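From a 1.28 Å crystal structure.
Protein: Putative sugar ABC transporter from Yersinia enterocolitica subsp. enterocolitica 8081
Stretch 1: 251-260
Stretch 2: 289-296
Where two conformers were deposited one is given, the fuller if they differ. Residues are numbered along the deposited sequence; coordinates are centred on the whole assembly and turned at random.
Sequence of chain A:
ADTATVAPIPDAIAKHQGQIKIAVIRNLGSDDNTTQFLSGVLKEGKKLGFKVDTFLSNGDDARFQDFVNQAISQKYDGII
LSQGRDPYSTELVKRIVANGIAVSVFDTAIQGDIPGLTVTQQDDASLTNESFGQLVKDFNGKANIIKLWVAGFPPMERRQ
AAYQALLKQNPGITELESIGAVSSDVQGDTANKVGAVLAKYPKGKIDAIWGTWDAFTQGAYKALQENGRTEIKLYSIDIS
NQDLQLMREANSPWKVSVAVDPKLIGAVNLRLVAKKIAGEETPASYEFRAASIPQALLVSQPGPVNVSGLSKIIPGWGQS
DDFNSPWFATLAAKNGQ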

ATOM      1  N   ASN A 251      23.628 -13.728   0.697  1.00 21.15           N
ATOM      2  CA  ASN A 251      24.235 -12.405   0.442  1.00 20.66           C
ATOM      3  C   ASN A 251      23.239 -11.260   0.412  1.00 20.60           C
ATOM      4  O   ASN A 251      23.543 -10.132  -0.061  1.00 20.92           O
ATOM      5  N   SER A 252      21.997 -11.555   0.786  1.00 18.18           N
ATOM      6  CA  SER A 252      21.010 -10.580   0.738  1.00 16.42           C
ATOM      7  C   SER A 252      21.251  -9.277   1.549  1.00 16.37           C
ATOM      8  O   SER A 252      21.442  -9.299   2.729  1.00 16.73           O
ATOM      9  N   PRO A 253      21.221  -8.147   0.844  1.00 14.19           N
ATOM     10  CA  PRO A 253      21.384  -6.821   1.445  1.00 16.30           C
ATOM     11  C   PRO A 253      20.068  -6.218   1.958  1.00 14.65           C
ATOM     12  O   PRO A 253      20.064  -5.081   2.365  1.00 15.13           O
ATOM     13  N   TRP A 254      18.962  -6.959   1.947  1.00 12.88           N
ATOM     14  CA  TRP A 254      17.640  -6.375   2.273  1.00 13.29           C
ATOM     15  C   TRP A 254      17.435  -6.425   3.799  1.00 12.22           C
ATOM     16  O   TRP A 254      17.049  -7.444   4.342  1.00 12.80           O
ATOM     17  N   LYS A 255      17.729  -5.310   4.470  1.00 11.48           N
ATOM     18  CA  LYS A 255      17.832  -5.270   5.916  1.00 12.12           C
ATOM     19  C   LYS A 255      16.514  -5.102   6.672  1.00 11.79           C
ATOM     20  O   LYS A 255      16.394  -5.645   7.773  1.00 13.49           O
ATOM     21  N   VAL A 256      15.571  -4.379   6.094  1.00 11.61           N
ATOM     22  CA  VAL A 256      14.335  -4.081   6.820  1.00 11.22           C
ATOM     23  C   VAL A 256      13.267  -3.763   5.805  1.00  9.36           C
ATOM     24  O   VAL A 256      13.536  -3.153   4.766  1.00 10.65           O
ATOM     25  N   SER A 257      12.023  -4.121   6.180  1.00 10.46           N
ATOM     26  CA  SER A 257      10.823  -3.652   5.499  1.00 10.04           C
ATOM     27  C   SER A 257       9.925  -3.116   6.620  1.00 10.48           C
ATOM     28  O   SER A 257       9.665  -3.831   7.603  1.00 12.32           O
ATOM     29  N   VAL A 258       9.354  -1.945   6.428  1.00  8.32           N
ATOM     30  CA  VAL A 258       8.392  -1.356   7.349  1.00  8.70           C
ATOM     31  C   VAL A 258       7.050  -1.334   6.578  1.00  7.56           C
ATOM     32  O   VAL A 258       7.046  -0.740   5.490  1.00  9.88           O
ATOM     33  N   ALA A 259       6.039  -1.986   7.148  1.00  8.47           N
ATOM     34  CA  ALA A 259       4.888  -2.291   6.258  1.00  9.53           C
ATOM     35  C   ALA A 259       3.590  -2.511   7.000  1.00 10.23           C
ATOM     36  O   ALA A 259       3.584  -2.863   8.170  1.00 11.97           O
ATOM     37  N   VAL A 260       2.523  -2.292   6.247  1.00 10.68           N
ATOM     38  CA  VAL A 260       1.168  -2.692   6.577  1.00 10.83           C
ATOM     39  C   VAL A 260       0.787  -3.801   5.616  1.00 10.65           C
ATOM     40  O   VAL A 260       1.134  -3.722   4.408  1.00 12.82           O
ATOM     41  N   ARG A 289      -1.642   1.231  10.936  0.50 12.81           N
ATOM     42  CA  ARG A 289      -0.329   1.145  11.661  0.50 14.61           C
ATOM     43  C   ARG A 289       0.554   0.069  11.073  0.50 13.32           C
ATOM     44  O   ARG A 289       0.079  -1.078  10.820  0.50 16.72           O
ATOM     45  N   ALA A 290       1.831   0.364  11.015  1.00 15.15           N
ATOM     46  CA  ALA A 290       2.791  -0.607  10.386  1.00 14.65           C
ATOM     47  C   ALA A 290       3.622  -1.282  11.411  1.00 12.76           C
ATOM     48  O   ALA A 290       3.667  -0.881  12.609  1.00 15.23           O
ATOM     49  N   ALA A 291       4.273  -2.364  11.019  1.00 14.16           N
ATOM     50  CA  ALA A 291       5.244  -3.082  11.765  1.00 11.80           C
ATOM     51  C   ALA A 291       6.577  -3.024  11.046  1.00 10.49           C
ATOM     52  O   ALA A 291       6.633  -2.969   9.821  1.00 12.34           O
ATOM     53  N   SER A 292       7.656  -3.051  11.831  1.00 10.14           N
ATOM     54  CA  SER A 292       8.973  -3.045  11.273  1.00 11.54           C
ATOM     55  C   SER A 292       9.496  -4.504  11.296  1.00 12.47           C
ATOM     56  O   SER A 292       9.625  -5.093  12.377  1.00 15.96           O
ATOM     57  N   ILE A 293       9.869  -4.978  10.112  1.00 12.01           N
ATOM     58  CA  ILE A 293      10.196  -6.373   9.904  1.00 13.04           C
ATOM     59  C   ILE A 293      11.702  -6.471   9.618  1.00 14.86           C
ATOM     60  O   ILE A 293      12.152  -6.097   8.560  1.00 14.04           O
ATOM     61  N   PRO A 294      12.477  -6.934  10.563  1.00 14.74           N
ATOM     62  CA  PRO A 294      13.989  -7.046  10.371  1.00 14.72           C
ATOM     63  C   PRO A 294      14.384  -8.341   9.656  1.00 13.39           C
ATOM     64  O   PRO A 294      13.832  -9.388   9.916  1.00 16.31           O
ATOM     65  N   GLN A 295      15.383  -8.234   8.809  1.00 12.97           N
ATOM     66  CA  GLN A 295      15.910  -9.377   8.081  1.00 12.94           C
ATOM     67  C   GLN A 295      16.269 -10.528   8.983  1.00 15.61           C
ATOM     68  O   GLN A 295      15.999 -11.684   8.678  1.00 17.66           O
ATOM     69  N   ALA A 296      16.861 -10.232  10.135  1.00 16.86           N
ATOM     70  CA  ALA A 296      17.353 -11.357  10.987  1.00 18.94           C
ATOM     71  C   ALA A 296      16.181 -12.263  11.434  1.00 19.70           C
ATOM     72  O   ALA A 296      16.376 -13.488  11.600  1.00 21.89           O
TER

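Strands 254-259 and 291-294 run antiparallel. Along each paired strand the side chains alternate between the two faces of the sheet. Arg 289 points its CA-to-CB bond away and contributes backbone instead. The O of water 1 donates to Arg 289 O (2.6 Å) and to Ala 259 O (3.2 Å). Val 260, rotamer t, brings CG2 to 3.6 Å from Arg 289 O.

Ala 290 points toward stretch 1. Ala 290 CB lies 3.8 Å from Val 260 CG2 and 4.2 Å from Val 258 CG1, a small apolar cluster. Ala 291 pairs with Ala 259 through two backbone hydrogen bonds. Ser 292, rotamer m, shares a face with Val 258, rotamer t; Ser 292 OG sits 3.8 Å from Val 258 CG1.

Ile 293 (m, t) lies on the other face, with Ser 257 and Ala 259. Ile 293 CD1 reaches 4.5 Å from Ala 259 CB. Ser 257, rotamer m, uses OG to accept from Trp 254 NE1 (3.0 Å). Val 256, rotamer p, places CG2 3.4 Å from Ile 293 O. Pro 294 sits at the N-cap position, right before a helix, and makes little side-chain contact.

Gln 295 points toward stretch 1 and is covered most. With chi1 and chi2 both t, its side chain extends, and Gln 295 NE2 donates to Ser 252 O (3.0 Å). Gln 295 OE1 lies 3.3 Å from Lys 255 CD.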

ATOM      1  CB  ASN A 251      25.198 -12.404  -0.792  1.00 24.55           C
ATOM      2  CG  ASN A 251      26.237 -13.469  -0.674  1.00 33.32           C
ATOM      3  OD1 ASN A 251      26.876 -13.638   0.399  1.00 43.76           O
ATOM      4  ND2 ASN A 251      26.451 -14.167  -1.744  1.00 43.23           N
ATOM      5  CB  SER A 252      19.652 -11.138   1.226  1.00 16.37           C
ATOM      6  OG  SER A 252      18.685 -10.047   1.193  1.00 14.19           O
ATOM      7  CB  PRO A 253      21.903  -5.988   0.311  1.00 20.77           C
ATOM      8  CG  PRO A 253      21.408  -6.565  -0.861  1.00 21.47           C
ATOM      9  CD  PRO A 253      21.270  -8.010  -0.612  1.00 17.10           C
ATOM     10  CB  TRP A 254      16.534  -7.155   1.537  1.00 13.50           C
ATOM     11  CG  TRP A 254      15.164  -6.497   1.577  1.00 13.82           C
ATOM     12  CD1 TRP A 254      14.517  -5.865   2.630  1.00 16.09           C
ATOM     13  CD2 TRP A 254      14.254  -6.334   0.493  1.00 11.06           C
ATOM     14  NE1 TRP A 254      13.321  -5.407   2.245  1.00 14.70           N
ATOM     15  CE2 TRP A 254      13.120  -5.668   0.946  1.00 11.08           C
ATOM     16  CE3 TRP A 254      14.283  -6.743  -0.866  1.00 12.42           C
ATOM     17  CZ2 TRP A 254      12.036  -5.362   0.116  1.00 11.35           C
ATOM     18  CZ3 TRP A 254      13.256  -6.396  -1.680  1.00 13.15           C
ATOM     19  CH2 TRP A 254      12.170  -5.743  -1.177  1.00 13.27           C
ATOM     20  CB  LYS A 255      18.766  -4.124   6.336  1.00 14.27           C
ATOM     21  CG  LYS A 255      20.114  -4.159   5.890  1.00 17.88           C
ATOM     22  CD  LYS A 255      20.723  -5.515   5.958  1.00 28.58           C
ATOM     23  CE  LYS A 255      21.280  -5.656   7.249  1.00 39.28           C
ATOM     24  NZ  LYS A 255      22.783  -5.599   6.936  1.00 62.41           N
ATOM     25  CB  VAL A 256      14.469  -3.007   7.795  1.00 15.20           C
ATOM     26  CG1 VAL A 256      14.650  -1.614   7.218  1.00 17.04           C
ATOM     27  CG2 VAL A 256      13.316  -2.887   8.806  1.00 15.98           C
ATOM     28  CB  SER A 257      10.045  -4.736   4.783  1.00 11.96           C
ATOM     29  OG  SER A 257      10.607  -4.989   3.474  1.00 15.86           O
ATOM     30  CB  VAL A 258       8.832   0.032   7.824  1.00  9.62           C
ATOM     31  CG1 VAL A 258       7.832   0.524   8.840  1.00 10.77           C
ATOM     32  CG2 VAL A 258      10.210  -0.037   8.444  1.00 10.89           C
ATOM     33  CB  ALA A 259       5.220  -3.557   5.470  1.00 10.45           C
ATOM     34  CB  VAL A 260       0.166  -1.488   6.464  1.00 12.41           C
ATOM     35  CG1 VAL A 260      -1.237  -1.886   6.784  1.00 15.42           C
ATOM     36  CG2 VAL A 260       0.615  -0.295   7.323  1.00 12.56           C
ATOM     37  CB  ARG A 289      -0.601   0.837  13.185  0.50 20.28           C
ATOM     38  CG  ARG A 289      -1.302   1.970  13.875  0.50 20.60           C
ATOM     39  CD  ARG A 289      -1.245   1.933  15.396  0.50 29.18           C
ATOM     40  NE  ARG A 289      -2.416   2.733  15.828  0.50 33.60           N
ATOM     41  CZ  ARG A 289      -3.557   2.163  16.074  0.50 29.51           C
ATOM     42  NH1 ARG A 289      -3.547   0.859  15.999  0.50 32.73           N
ATOM     43  NH2 ARG A 289      -4.608   2.832  16.424  0.50 48.95           N
ATOM     44  CB  ALA A 290       3.706   0.064   9.447  1.00 14.91           C
ATOM     45  CB  ALA A 291       4.828  -4.556  11.948  1.00 16.12           C
ATOM     46  CB  SER A 292       9.907  -2.160  12.073  1.00 14.10           C
ATOM     47  OG  SER A 292       9.334  -0.821  12.081  1.00 17.57           O
ATOM     48  CB  ILE A 293       9.416  -6.999   8.715  1.00 13.56           C
ATOM     49  CG1 ILE A 293       7.928  -6.774   8.864  1.00 14.70           C
ATOM     50  CG2 ILE A 293       9.753  -8.500   8.516  1.00 16.37           C
ATOM     51  CD1 ILE A 293       7.112  -7.024   7.624  1.00 19.02           C
ATOM     52  CB  PRO A 294      14.575  -7.010  11.781  1.00 17.20           C
ATOM     53  CG  PRO A 294      13.453  -7.621  12.608  1.00 19.88           C
ATOM     54  CD  PRO A 294      12.116  -7.333  11.958  1.00 17.02           C
ATOM     55  CB  GLN A 295      17.139  -8.941   7.312  1.00 14.19           C
ATOM     56  CG  GLN A 295      17.866 -10.010   6.547  1.00 14.73           C
ATOM     57  CD  GLN A 295      19.003  -9.505   5.742  1.00 14.37           C
ATOM     58  OE1 GLN A 295      19.780  -8.668   6.222  1.00 19.85           O
ATOM     59  NE2 GLN A 295      19.158 -10.015   4.487  1.00 16.19           N
ATOM     60  CB  ALA A 296      18.083 -10.859  12.146  1.00 21.89           C
TER
HETATM   61  O   HOH W   1       1.334  -3.374  10.414  1.00 34.85           O